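Local atomic coordinates of aldehyde dehydrogenase (Anabaena variabilis, PDB entry 4H7N), a protein that probably catalyses the NAD+-dependent oxidation of aldehydes to carboxylic acids, as other members of the aldehyde dehydrogenase family do. Residues T108-T113 with A119-L124; S162-R167 with I308-Q313; H291-A296 with C346-M351; V396-G399 with E403-K406. All coordinates share one frame; numbering follows the deposited sequence.

In the fold
The four contacts lie in different parts of the subunit, and all are away from Glu232, the predicted active-site residue. Contacts 2 and 3 are neighbours: their centres are 21 Å apart and they touch where Ile308 CD1 packs 3.9 Å from Cys346 N. Contacts 3 and 4, 28 Å apart between centres, both reach the seven-stranded sheet, through strands 349-352 and 393-397. Contact 1 stands on the protruding hairpin, its centre 57 Å from that of contact 3 and 44 Å from that of contact 4 within the chain. The dimer brings contact 1 back to contact 4, because Leu405 of contact 4 packs on Gln121 of the second subunit.

Contact 1: T108-T113 with A119-L124; sequences TSAKNT and ALQQSL
Lys111 and Leu120 form the tightly joined part of this contact, an antiparallel hydrogen-bonded pair closed by two backbone bonds. Lys111 N donates to Leu120 O at 2.9 Å, and Leu120 N returns a straighter bond to Lys111 O at 3.0 Å, 164° at the hydrogen. Next to this pair, Thr113 CG2 rests 3.8 Å from Leu120 CB, the two side chains crossing at about a right angle. Leu120 is buried, with Leu460 of strand 454-462 and Gly430 of the second subunit also packing on it. The geometry is that of a beta hairpin, with segment axes at 158°, and in aldehyde dehydrogenases a hairpin of this kind joins with a C-terminal strand to build the oligomerisation arm. Further along, Gln122 N bonds Ser109 O at 3.0 Å, and Ser109 OG lies 3.5 Å from Gln122 CB. Gln122 then bends at its second torsion (chi2 -86°), which carries its amide away from Ser109; there OE1 accepts from Glu431 N of the second subunit. The opposite face is looser: exposed Ala110 meets Gln121 in a non-hydrogen-bonded pair, its CB 4.0 Å from Gln121 CG. At the exposed end, Thr108 lays CB 3.3 Å from Gln122 O, and its CG2 lies 4.0 Å from Ser123 CB.

Contact 2: S162-R167 with I308-Q313; sequences SEIAPR and IIAEKQ
Ile164 N donates to Ser162 OG at 2.9 Å, with 153° at the hydrogen, and this bond fixes the loop from which Ile164 reaches the other segment. A serine hydroxyl accepting from the backbone two residues on defines an ST turn. It is superimposed on a type I beta turn from Ser162 to Ala165, closed by Ala165 N bonding Ser162 O at 3.1 Å. The contact itself is wholly apolar and small, burying 115 Å² over both sides. One methyl does the touching: Ile164 CG2 lies 4.0 Å from Ile309 CG2 and an equal 4.0 Å from Ala310 CB, and so meets two consecutive residues of 308-313. With CG1 placed beside the backbone N (chi1 -57°), it is the CG2 branch of Ile164 that faces across. Ile309 offers its own CG2 in return, and the two isoleucine side chains meet at a slant, neither alongside nor square to each other. Ala310 occupies the N-cap position of helix 311-326; its carbonyl O receives a weak bond from Gln313 N in the first turn. Trp136 packs on both Ile164 and Ile309. Strand 156-161 belongs to the mixed sheet that also holds 205-209 and 229-232, consistent with the Rossmann-type coenzyme domain of the family. The contact thus joins a loop of that domain, between strand 156-161 and helix 169-176, to the start of helix 311-326, with Thr78 of helix 67-78 resting against Ile309.

Contact 3: H291-A296 with C346-M351; sequences HRLQLA and CRPTVM
The backbones come closest at Leu295 and Arg347, whose CA atoms are 7.0 Å apart; no direct hydrogen bond spans the segments, and side chains and two waters make the contact. Leu295 covers the Arg347 guanidinium: its CD1 stands 3.7 Å above the plane, over the centre of one face. The other leucine methyl, CD2, lies 3.9 Å from Arg347 CG, and the two side chains cross at about a right angle. Arg347 is extended from CG to NE (chi2 178°), which carries the flat group out to this position. At its edge, in the plane of the group, a water accepts from NE at 2.7 Å and donates to Leu293 O, and so bridges the two segments. A second water accepts from Leu295 N and donates to Gln294 OE1; its link to Arg347 NH2 is weak. The charge is paired with Glu338, which forms a salt bridge with NH1. These residues lie where helix 279-292 ends and where strand 349-352 enters the seven-stranded sheet of the catalytic domain, between strands 330-333 and 369-375. Nearer the helix, Leu293 CD1 packs 4.0 Å from the ring atom Pro348 CG, while Leu255 and Val259 of helix 247-259 and Phe472 of the second subunit also meet Leu293. At the strand's start, Thr349 OG1 donates to Arg347 O at 2.7 Å, approaching from 26° off the carbonyl plane.

Contact 4: V396-G399 with E403-K406; sequences VFAG and EALK
Val396, at the end of strand 393-397, and Ala398, just beyond it, both direct CB toward helix 401-408, while Phe397 between them is directed away. This is the first half of a beta-alpha-beta unit, in which strand 393-397 passes through a short connection into helix 401-408 and on to the parallel strand 415-418. Ala404 sits in the middle: its CB lies 3.8 Å from Val396 CG1 and 4.0 Å from Ala398 CB. The CA atoms of Ala398 and Ala404 are 5.2 Å apart, a close approach consistent with the small side chains on both. Val396 reaches across with the CG1 branch, anti to the backbone N (chi1 -177°), and that methyl also lies 3.7 Å from Ala404 O. Ile416 of strand 415-418 packs on Val396, and Ile418 of the same strand on Ala404. Glu403 takes a different course. With chi1 at -167° and an extended chain, it runs alongside the methyl of Ala398, meeting it with CB, CG and CD in succession before the carboxylate comes near Gly399. The strongest polar partner of this acid lies elsewhere: Ser244 OG hydrogen-bonds Glu403 OE1 and also receives Gly399 N, so the serine hydroxyl links the two segments indirectly. No hydrogen bond joins the segments directly: Glu403 OE1 stands 3.9 Å from Gly399 N and 3.8 Å from Ala398 CB.

Contact 1: T108-T113 with A119-L124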
loop_
_atom_site.group_PDB
_atom_site.type_symbol
_atom_site.label_atom_id
_atom_site.label_comp_id
_atom_site.label_asym_id
_atom_site.label_seq_id
_atom_site.Cartn_x
_atom_site.Cartn_y
_atom_site.Cartn_z
ATOM N N THR A 108 -18.238 10.962 4.695
ATOM C CA THR A 108 -17.605 12.071 3.965
ATOM C C THR A 108 -17.266 13.197 4.959
ATOM O O THR A 108 -17.717 13.216 6.096
ATOM C CB THR A 108 -18.535 12.668 2.878
ATOM O OG1 THR A 108 -19.692 13.244 3.516
ATOM C CG2 THR A 108 -18.964 11.623 1.820
ATOM N N SER A 109 -16.481 14.150 4.504
ATOM C CA SER A 109 -16.128 15.283 5.319
ATOM C C SER A 109 -16.087 16.522 4.424
ATOM O O SER A 109 -15.982 16.421 3.205
ATOM C CB SER A 109 -14.786 15.012 6.009
ATOM O OG SER A 109 -13.860 14.453 5.088
ATOM N N ALA A 110 -16.238 17.683 5.021
ATOM C CA ALA A 110 -16.196 18.935 4.289
ATOM C C ALA A 110 -15.391 19.895 5.143
ATOM O O ALA A 110 -15.507 19.884 6.354
ATOM C CB ALA A 110 -17.590 19.463 4.035
ATOM N N LYS A 111 -14.539 20.680 4.517
ATOM C CA LYS A 111 -13.548 21.469 5.229
ATOM C C LYS A 111 -13.215 22.682 4.402
ATOM O O LYS A 111 -13.439 22.682 3.201
ATOM C CB LYS A 111 -12.265 20.662 5.416
ATOM C CG LYS A 111 -12.328 19.660 6.544
ATOM C CD LYS A 111 -10.967 19.023 6.791
ATOM C CE LYS A 111 -11.114 17.628 7.378
ATOM N NZ LYS A 111 -11.613 16.661 6.355
ATOM N N ASN A 112 -12.658 23.701 5.035
ATOM C CA ASN A 112 -12.042 24.786 4.293
ATOM C C ASN A 112 -10.602 24.447 3.993
ATOM O O ASN A 112 -10.117 23.434 4.432
ATOM C CB ASN A 112 -12.112 26.053 5.080
ATOM C CG ASN A 112 -13.525 26.413 5.403
ATOM O OD1 ASN A 112 -14.357 26.560 4.501
ATOM N ND2 ASN A 112 -13.822 26.544 6.687
ATOM N N THR A 113 -9.945 25.277 3.207
ATOM C CA THR A 113 -8.551 25.096 2.839
ATOM C C THR A 113 -7.827 26.378 3.151
ATOM O O THR A 113 -8.445 27.307 3.593
ATOM C CB THR A 113 -8.421 24.835 1.327
ATOM O OG1 THR A 113 -8.778 26.018 0.589
ATOM C CG2 THR A 113 -9.302 23.659 0.912
ATOM N N ALA A 119 -13.094 25.372 -1.329
ATOM C CA ALA A 119 -13.585 24.450 -0.317
ATOM C C ALA A 119 -13.204 23.004 -0.705
ATOM O O ALA A 119 -13.040 22.704 -1.870
ATOM C CB ALA A 119 -15.086 24.576 -0.226
ATOM N N LEU A 120 -13.131 22.114 0.273
ATOM C CA LEU A 120 -12.708 20.746 0.066
ATOM C C LEU A 120 -13.781 19.796 0.585
ATOM O O LEU A 120 -14.245 19.937 1.732
ATOM C CB LEU A 120 -11.387 20.518 0.822
ATOM C CG LEU A 120 -10.917 19.054 0.878
ATOM C CD1 LEU A 120 -10.472 18.541 -0.490
ATOM C CD2 LEU A 120 -9.786 18.899 1.892
ATOM N N GLN A 121 -14.205 18.858 -0.241
ATOM C CA GLN A 121 -14.977 17.710 0.259
ATOM C C GLN A 121 -14.212 16.447 -0.032
ATOM O O GLN A 121 -13.494 16.377 -1.022
ATOM C CB GLN A 121 -16.355 17.630 -0.383
ATOM C CG GLN A 121 -17.322 18.684 0.127
ATOM C CD GLN A 121 -18.617 18.692 -0.669
ATOM O OE1 GLN A 121 -19.090 17.643 -1.107
ATOM N NE2 GLN A 121 -19.184 19.876 -0.871
ATOM N N GLN A 122 -14.348 15.450 0.833
ATOM C CA GLN A 122 -13.683 14.158 0.655
ATOM C C GLN A 122 -14.728 13.056 0.532
ATOM O O GLN A 122 -15.786 13.141 1.143
ATOM C CB GLN A 122 -12.787 13.862 1.842
ATOM C CG GLN A 122 -11.661 14.879 2.100
ATOM C CD GLN A 122 -10.353 14.604 1.296
ATOM O OE1 GLN A 122 -9.348 15.303 1.464
ATOM N NE2 GLN A 122 -10.375 13.594 0.431
ATOM N N SER A 123 -14.461 12.042 -0.292
ATOM C CA SER A 123 -15.285 10.814 -0.255
ATOM C C SER A 123 -14.431 9.597 -0.510
ATOM O O SER A 123 -13.233 9.719 -0.760
ATOM C CB SER A 123 -16.464 10.855 -1.234
ATOM O OG SER A 123 -15.987 10.766 -2.557
ATOM N N LEU A 124 -15.047 8.425 -0.391
ATOM C CA LEU A 124 -14.346 7.162 -0.449
ATOM C C LEU A 124 -15.052 6.204 -1.428
ATOM O O LEU A 124 -16.242 6.019 -1.337
ATOM C CB LEU A 124 -14.316 6.582 0.941
ATOM C CG LEU A 124 -13.565 7.496 1.908
ATOM C CD1 LEU A 124 -14.338 7.604 3.222
ATOM C CD2 LEU A 124 -12.144 7.041 2.119
#

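Contact 2: S162-R167 with I308-Q313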
loop_
_atom_site.group_PDB
_atom_site.type_symbol
_atom_site.label_atom_id
_atom_site.label_comp_id
_atom_site.label_asym_id
_atom_site.label_seq_id
_atom_site.Cartn_x
_atom_site.Cartn_y
_atom_site.Cartn_z
ATOM N N SER A 162 -8.217 -22.532 0.868
ATOM C CA SER A 162 -7.291 -23.609 0.512
ATOM C C SER A 162 -8.088 -24.845 0.268
ATOM O O SER A 162 -9.015 -25.152 1.009
ATOM C CB SER A 162 -6.327 -23.917 1.678
ATOM O OG SER A 162 -5.545 -25.107 1.459
ATOM N N GLU A 163 -7.685 -25.549 -0.774
ATOM C CA GLU A 163 -8.178 -26.849 -1.106
ATOM C C GLU A 163 -7.927 -27.882 -0.020
ATOM O O GLU A 163 -8.595 -28.920 0.004
ATOM C CB GLU A 163 -7.544 -27.314 -2.431
ATOM C CG GLU A 163 -6.093 -27.758 -2.361
ATOM C CD GLU A 163 -5.040 -26.654 -2.365
ATOM O OE1 GLU A 163 -5.308 -25.423 -2.274
ATOM O OE2 GLU A 163 -3.873 -27.052 -2.387
ATOM N N ILE A 164 -6.979 -27.607 0.869
ATOM C CA ILE A 164 -6.714 -28.505 2.020
ATOM C C ILE A 164 -7.833 -28.481 3.078
ATOM O O ILE A 164 -8.003 -29.446 3.799
ATOM C CB ILE A 164 -5.346 -28.164 2.675
ATOM C CG1 ILE A 164 -4.191 -28.244 1.655
ATOM C CG2 ILE A 164 -5.095 -29.051 3.850
ATOM C CD1 ILE A 164 -3.978 -29.589 0.999
ATOM N N ALA A 165 -8.613 -27.395 3.150
ATOM C CA ALA A 165 -9.663 -27.268 4.185
ATOM C C ALA A 165 -10.843 -26.411 3.698
ATOM O O ALA A 165 -10.981 -25.249 4.088
ATOM C CB ALA A 165 -9.060 -26.644 5.416
ATOM N N PRO A 166 -11.659 -26.945 2.787
ATOM C CA PRO A 166 -12.667 -26.165 2.089
ATOM C C PRO A 166 -14.089 -26.419 2.575
ATOM O O PRO A 166 -15.018 -25.759 2.121
ATOM C CB PRO A 166 -12.514 -26.665 0.650
ATOM C CG PRO A 166 -12.273 -28.127 0.879
ATOM C CD PRO A 166 -11.444 -28.246 2.144
ATOM N N ARG A 167 -14.284 -27.372 3.461
ATOM C CA ARG A 167 -15.664 -27.846 3.747
ATOM C C ARG A 167 -16.536 -26.838 4.502
ATOM O O ARG A 167 -17.755 -26.847 4.356
ATOM C CB ARG A 167 -15.649 -29.135 4.541
ATOM C CG ARG A 167 -14.786 -30.237 3.970
ATOM C CD ARG A 167 -14.789 -31.365 4.975
ATOM N NE ARG A 167 -13.878 -32.434 4.634
ATOM C CZ ARG A 167 -12.541 -32.367 4.682
ATOM N NH1 ARG A 167 -11.900 -31.251 4.983
ATOM N NH2 ARG A 167 -11.830 -33.450 4.440
ATOM N N ILE A 308 -2.001 -32.707 12.633
ATOM C CA ILE A 308 -1.412 -31.875 11.610
ATOM C C ILE A 308 -2.306 -31.989 10.403
ATOM O O ILE A 308 -2.478 -33.071 9.877
ATOM C CB ILE A 308 -0.024 -32.366 11.278
ATOM C CG1 ILE A 308 0.824 -32.313 12.554
ATOM C CG2 ILE A 308 0.587 -31.547 10.157
ATOM C CD1 ILE A 308 1.988 -33.259 12.489
ATOM N N ILE A 309 -2.863 -30.859 9.967
ATOM C CA ILE A 309 -3.954 -30.838 9.010
ATOM C C ILE A 309 -3.492 -31.213 7.610
ATOM O O ILE A 309 -4.132 -31.977 6.920
ATOM C CB ILE A 309 -4.600 -29.445 9.020
ATOM C CG1 ILE A 309 -5.365 -29.243 10.315
ATOM C CG2 ILE A 309 -5.531 -29.264 7.843
ATOM C CD1 ILE A 309 -5.780 -27.810 10.505
ATOM N N ALA A 310 -2.358 -30.679 7.195
ATOM C CA ALA A 310 -1.873 -30.933 5.837
ATOM C C ALA A 310 -0.757 -31.954 5.856
ATOM O O ALA A 310 0.177 -31.821 6.643
ATOM C CB ALA A 310 -1.413 -29.623 5.206
ATOM N N GLU A 311 -0.811 -32.964 4.988
ATOM C CA GLU A 311 0.288 -33.950 4.940
ATOM C C GLU A 311 1.651 -33.347 4.663
ATOM O O GLU A 311 2.655 -33.811 5.216
ATOM C CB GLU A 311 0.101 -35.010 3.846
ATOM C CG GLU A 311 -0.794 -36.123 4.239
ATOM C CD GLU A 311 -0.447 -37.423 3.524
ATOM O OE1 GLU A 311 -0.597 -37.460 2.316
ATOM O OE2 GLU A 311 -0.015 -38.376 4.195
ATOM N N LYS A 312 1.711 -32.378 3.760
ATOM C CA LYS A 312 3.000 -31.775 3.429
ATOM C C LYS A 312 3.583 -31.096 4.690
ATOM O O LYS A 312 4.776 -31.163 4.961
ATOM C CB LYS A 312 2.803 -30.839 2.257
ATOM C CG LYS A 312 3.945 -29.918 1.926
ATOM C CD LYS A 312 3.370 -28.665 1.258
ATOM C CE LYS A 312 4.225 -27.408 1.421
ATOM N NZ LYS A 312 5.075 -27.277 0.209
ATOM N N GLN A 313 2.740 -30.513 5.529
ATOM C CA GLN A 313 3.265 -29.897 6.737
ATOM C C GLN A 313 3.802 -30.944 7.729
ATOM O O GLN A 313 4.813 -30.725 8.405
ATOM C CB GLN A 313 2.235 -29.017 7.418
ATOM C CG GLN A 313 2.914 -28.048 8.345
ATOM C CD GLN A 313 3.648 -26.991 7.526
ATOM O OE1 GLN A 313 3.142 -26.563 6.491
ATOM N NE2 GLN A 313 4.860 -26.614 7.949
#

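Contact 3: H291-A296 with C346-M351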
loop_
_atom_site.group_PDB
_atom_site.type_symbol
_atom_site.label_atom_id
_atom_site.label_comp_id
_atom_site.label_asym_id
_atom_site.label_seq_id
_atom_site.Cartn_x
_atom_site.Cartn_y
_atom_site.Cartn_z
ATOM N N HIS A 291 3.819 -31.650 28.904
ATOM C CA HIS A 291 3.569 -33.047 29.040
ATOM C C HIS A 291 2.100 -33.283 29.456
ATOM O O HIS A 291 1.546 -34.306 29.103
ATOM C CB HIS A 291 4.555 -33.683 30.007
ATOM C CG HIS A 291 4.559 -35.157 29.908
ATOM N ND1 HIS A 291 3.939 -35.964 30.842
ATOM C CD2 HIS A 291 4.964 -35.972 28.912
ATOM C CE1 HIS A 291 4.021 -37.226 30.455
ATOM N NE2 HIS A 291 4.639 -37.257 29.285
ATOM N N ARG A 292 1.463 -32.330 30.153
ATOM C CA ARG A 292 0.044 -32.468 30.539
ATOM C C ARG A 292 -0.927 -32.425 29.346
ATOM O O ARG A 292 -2.026 -32.941 29.453
ATOM C CB ARG A 292 -0.378 -31.412 31.560
ATOM C CG ARG A 292 0.245 -31.566 32.949
ATOM C CD ARG A 292 0.326 -30.259 33.745
ATOM N NE ARG A 292 -0.946 -29.850 34.358
ATOM C CZ ARG A 292 -1.840 -28.990 33.845
ATOM N NH1 ARG A 292 -1.651 -28.404 32.662
ATOM N NH2 ARG A 292 -2.948 -28.706 34.532
ATOM N N LEU A 293 -0.545 -31.853 28.205
ATOM C CA LEU A 293 -1.472 -31.724 27.072
ATOM C C LEU A 293 -1.718 -33.065 26.353
ATOM O O LEU A 293 -0.802 -33.846 26.152
ATOM C CB LEU A 293 -0.953 -30.669 26.062
ATOM C CG LEU A 293 -0.674 -29.277 26.675
ATOM C CD1 LEU A 293 -0.223 -28.309 25.606
ATOM C CD2 LEU A 293 -1.910 -28.770 27.391
ATOM N N GLN A 294 -2.958 -33.298 25.947
ATOM C CA GLN A 294 -3.347 -34.533 25.274
ATOM C C GLN A 294 -3.743 -34.323 23.810
ATOM O O GLN A 294 -4.311 -33.287 23.447
ATOM C CB GLN A 294 -4.521 -35.181 26.027
ATOM C CG GLN A 294 -4.171 -35.506 27.470
ATOM C CD GLN A 294 -3.078 -36.570 27.550
ATOM O OE1 GLN A 294 -3.161 -37.596 26.882
ATOM N NE2 GLN A 294 -2.035 -36.312 28.344
ATOM N N LEU A 295 -3.413 -35.315 22.986
ATOM C CA LEU A 295 -3.890 -35.363 21.611
ATOM C C LEU A 295 -5.392 -35.605 21.628
ATOM O O LEU A 295 -5.912 -36.224 22.531
ATOM C CB LEU A 295 -3.225 -36.496 20.831
ATOM C CG LEU A 295 -1.719 -36.410 20.723
ATOM C CD1 LEU A 295 -1.237 -37.525 19.818
ATOM C CD2 LEU A 295 -1.354 -35.045 20.166
ATOM N N ALA A 296 -6.075 -35.097 20.612
ATOM C CA ALA A 296 -7.504 -35.258 20.445
ATOM C C ALA A 296 -7.714 -36.572 19.699
ATOM O O ALA A 296 -8.275 -36.625 18.629
ATOM C CB ALA A 296 -8.082 -34.084 19.679
ATOM N N CYS A 346 1.633 -34.811 16.057
ATOM C CA CYS A 346 2.864 -34.504 16.792
ATOM C C CYS A 346 2.465 -33.908 18.126
ATOM O O CYS A 346 1.640 -32.976 18.196
ATOM C CB CYS A 346 3.734 -33.492 16.047
ATOM S SG CYS A 346 5.408 -33.312 16.783
ATOM N N ARG A 347 3.091 -34.398 19.169
ATOM C CA ARG A 347 2.855 -33.843 20.486
ATOM C C ARG A 347 3.732 -32.622 20.722
ATOM O O ARG A 347 4.770 -32.453 20.084
ATOM C CB ARG A 347 3.141 -34.865 21.588
ATOM C CG ARG A 347 2.171 -36.017 21.644
ATOM C CD ARG A 347 2.572 -37.008 22.729
ATOM N NE ARG A 347 1.392 -37.786 23.091
ATOM C CZ ARG A 347 0.989 -38.897 22.486
ATOM N NH1 ARG A 347 1.688 -39.430 21.479
ATOM N NH2 ARG A 347 -0.125 -39.485 22.901
ATOM N N PRO A 348 3.314 -31.774 21.659
ATOM C CA PRO A 348 4.162 -30.676 22.139
ATOM C C PRO A 348 5.580 -31.161 22.426
ATOM O O PRO A 348 5.775 -32.160 23.094
ATOM C CB PRO A 348 3.453 -30.243 23.426
ATOM C CG PRO A 348 2.014 -30.538 23.157
ATOM C CD PRO A 348 2.045 -31.850 22.414
ATOM N N THR A 349 6.548 -30.497 21.831
ATOM C CA THR A 349 7.914 -30.958 21.810
ATOM C C THR A 349 8.829 -29.877 22.328
ATOM O O THR A 349 8.876 -28.793 21.744
ATOM C CB THR A 349 8.287 -31.310 20.377
ATOM O OG1 THR A 349 7.419 -32.351 19.911
ATOM C CG2 THR A 349 9.704 -31.744 20.241
ATOM N N VAL A 350 9.528 -30.148 23.444
ATOM C CA VAL A 350 10.566 -29.238 23.974
ATOM C C VAL A 350 11.933 -29.803 23.613
ATOM O O VAL A 350 12.217 -30.964 23.922
ATOM C CB VAL A 350 10.469 -29.074 25.499
ATOM C CG1 VAL A 350 11.563 -28.153 26.031
ATOM C CG2 VAL A 350 9.091 -28.557 25.880
HETATM N N MSE A 351 12.776 -28.972 23.000
HETATM C CA MSE A 351 14.137 -29.346 22.666
HETATM C C MSE A 351 15.127 -28.328 23.157
HETATM O O MSE A 351 14.875 -27.120 23.137
HETATM C CB MSE A 351 14.364 -29.382 21.173
HETATM C CG MSE A 351 13.222 -29.863 20.322
HETATM SE SE MSE A 351 13.791 -29.892 18.394
HETATM C CE MSE A 351 15.044 -28.485 18.335
HETATM O O HOH W 1 0.365 -35.859 24.728
HETATM O O HOH W 2 -2.565 -37.523 24.254
#

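Contact 4: V396-G399 with E403-K406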
loop_
_atom_site.group_PDB
_atom_site.type_symbol
_atom_site.label_atom_id
_atom_site.label_comp_id
_atom_site.label_asym_id
_atom_site.label_seq_id
_atom_site.Cartn_x
_atom_site.Cartn_y
_atom_site.Cartn_z
ATOM N N VAL A 396 8.238 -10.575 24.762
ATOM C CA VAL A 396 9.294 -10.351 25.740
ATOM C C VAL A 396 8.692 -10.386 27.121
ATOM O O VAL A 396 7.684 -9.719 27.363
ATOM C CB VAL A 396 9.943 -8.953 25.554
ATOM C CG1 VAL A 396 11.089 -8.775 26.532
ATOM C CG2 VAL A 396 10.464 -8.786 24.111
ATOM N N PHE A 397 9.347 -11.108 28.029
ATOM C CA PHE A 397 8.933 -11.272 29.399
ATOM C C PHE A 397 10.006 -10.739 30.310
ATOM O O PHE A 397 11.205 -11.055 30.176
ATOM C CB PHE A 397 8.708 -12.737 29.766
ATOM C CG PHE A 397 7.592 -13.389 29.029
ATOM C CD1 PHE A 397 7.789 -13.866 27.748
ATOM C CD2 PHE A 397 6.340 -13.535 29.619
ATOM C CE1 PHE A 397 6.763 -14.451 27.052
ATOM C CE2 PHE A 397 5.307 -14.152 28.938
ATOM C CZ PHE A 397 5.534 -14.616 27.655
ATOM N N ALA A 398 9.570 -9.931 31.256
ATOM C CA ALA A 398 10.438 -9.474 32.298
ATOM C C ALA A 398 9.661 -9.167 33.579
ATOM O O ALA A 398 8.423 -9.314 33.657
ATOM C CB ALA A 398 11.219 -8.248 31.825
ATOM N N GLY A 399 10.423 -8.700 34.563
ATOM C CA GLY A 399 9.923 -8.364 35.883
ATOM C C GLY A 399 9.115 -7.105 35.874
ATOM O O GLY A 399 8.440 -6.838 36.829
ATOM N N GLU A 403 11.182 -2.750 31.670
ATOM C CA GLU A 403 12.312 -3.595 31.265
ATOM C C GLU A 403 12.081 -4.377 29.937
ATOM O O GLU A 403 12.934 -4.386 29.038
ATOM C CB GLU A 403 12.689 -4.541 32.403
ATOM C CG GLU A 403 14.019 -5.206 32.166
ATOM C CD GLU A 403 14.372 -6.246 33.199
ATOM O OE1 GLU A 403 13.622 -6.477 34.180
ATOM O OE2 GLU A 403 15.449 -6.825 33.006
ATOM N N ALA A 404 10.917 -5.025 29.823
ATOM C CA ALA A 404 10.550 -5.725 28.626
ATOM C C ALA A 404 10.470 -4.760 27.435
ATOM O O ALA A 404 10.961 -5.069 26.325
ATOM C CB ALA A 404 9.216 -6.448 28.829
ATOM N N LEU A 405 9.856 -3.601 27.634
ATOM C CA LEU A 405 9.651 -2.687 26.511
ATOM C C LEU A 405 10.994 -2.236 25.932
ATOM O O LEU A 405 11.136 -2.113 24.677
ATOM C CB LEU A 405 8.782 -1.485 26.891
ATOM C CG LEU A 405 7.254 -1.700 26.989
ATOM C CD1 LEU A 405 6.626 -0.546 27.748
ATOM C CD2 LEU A 405 6.588 -1.836 25.643
ATOM N N LYS A 406 11.972 -1.986 26.809
ATOM C CA LYS A 406 13.331 -1.618 26.332
ATOM C C LYS A 406 13.861 -2.607 25.306
ATOM O O LYS A 406 14.499 -2.230 24.352
ATOM C CB LYS A 406 14.363 -1.544 27.466
ATOM C CG LYS A 406 14.739 -0.150 27.890
ATOM C CD LYS A 406 13.668 0.473 28.785
ATOM C CE LYS A 406 14.158 1.728 29.529
ATOM N NZ LYS A 406 13.210 2.099 30.623
#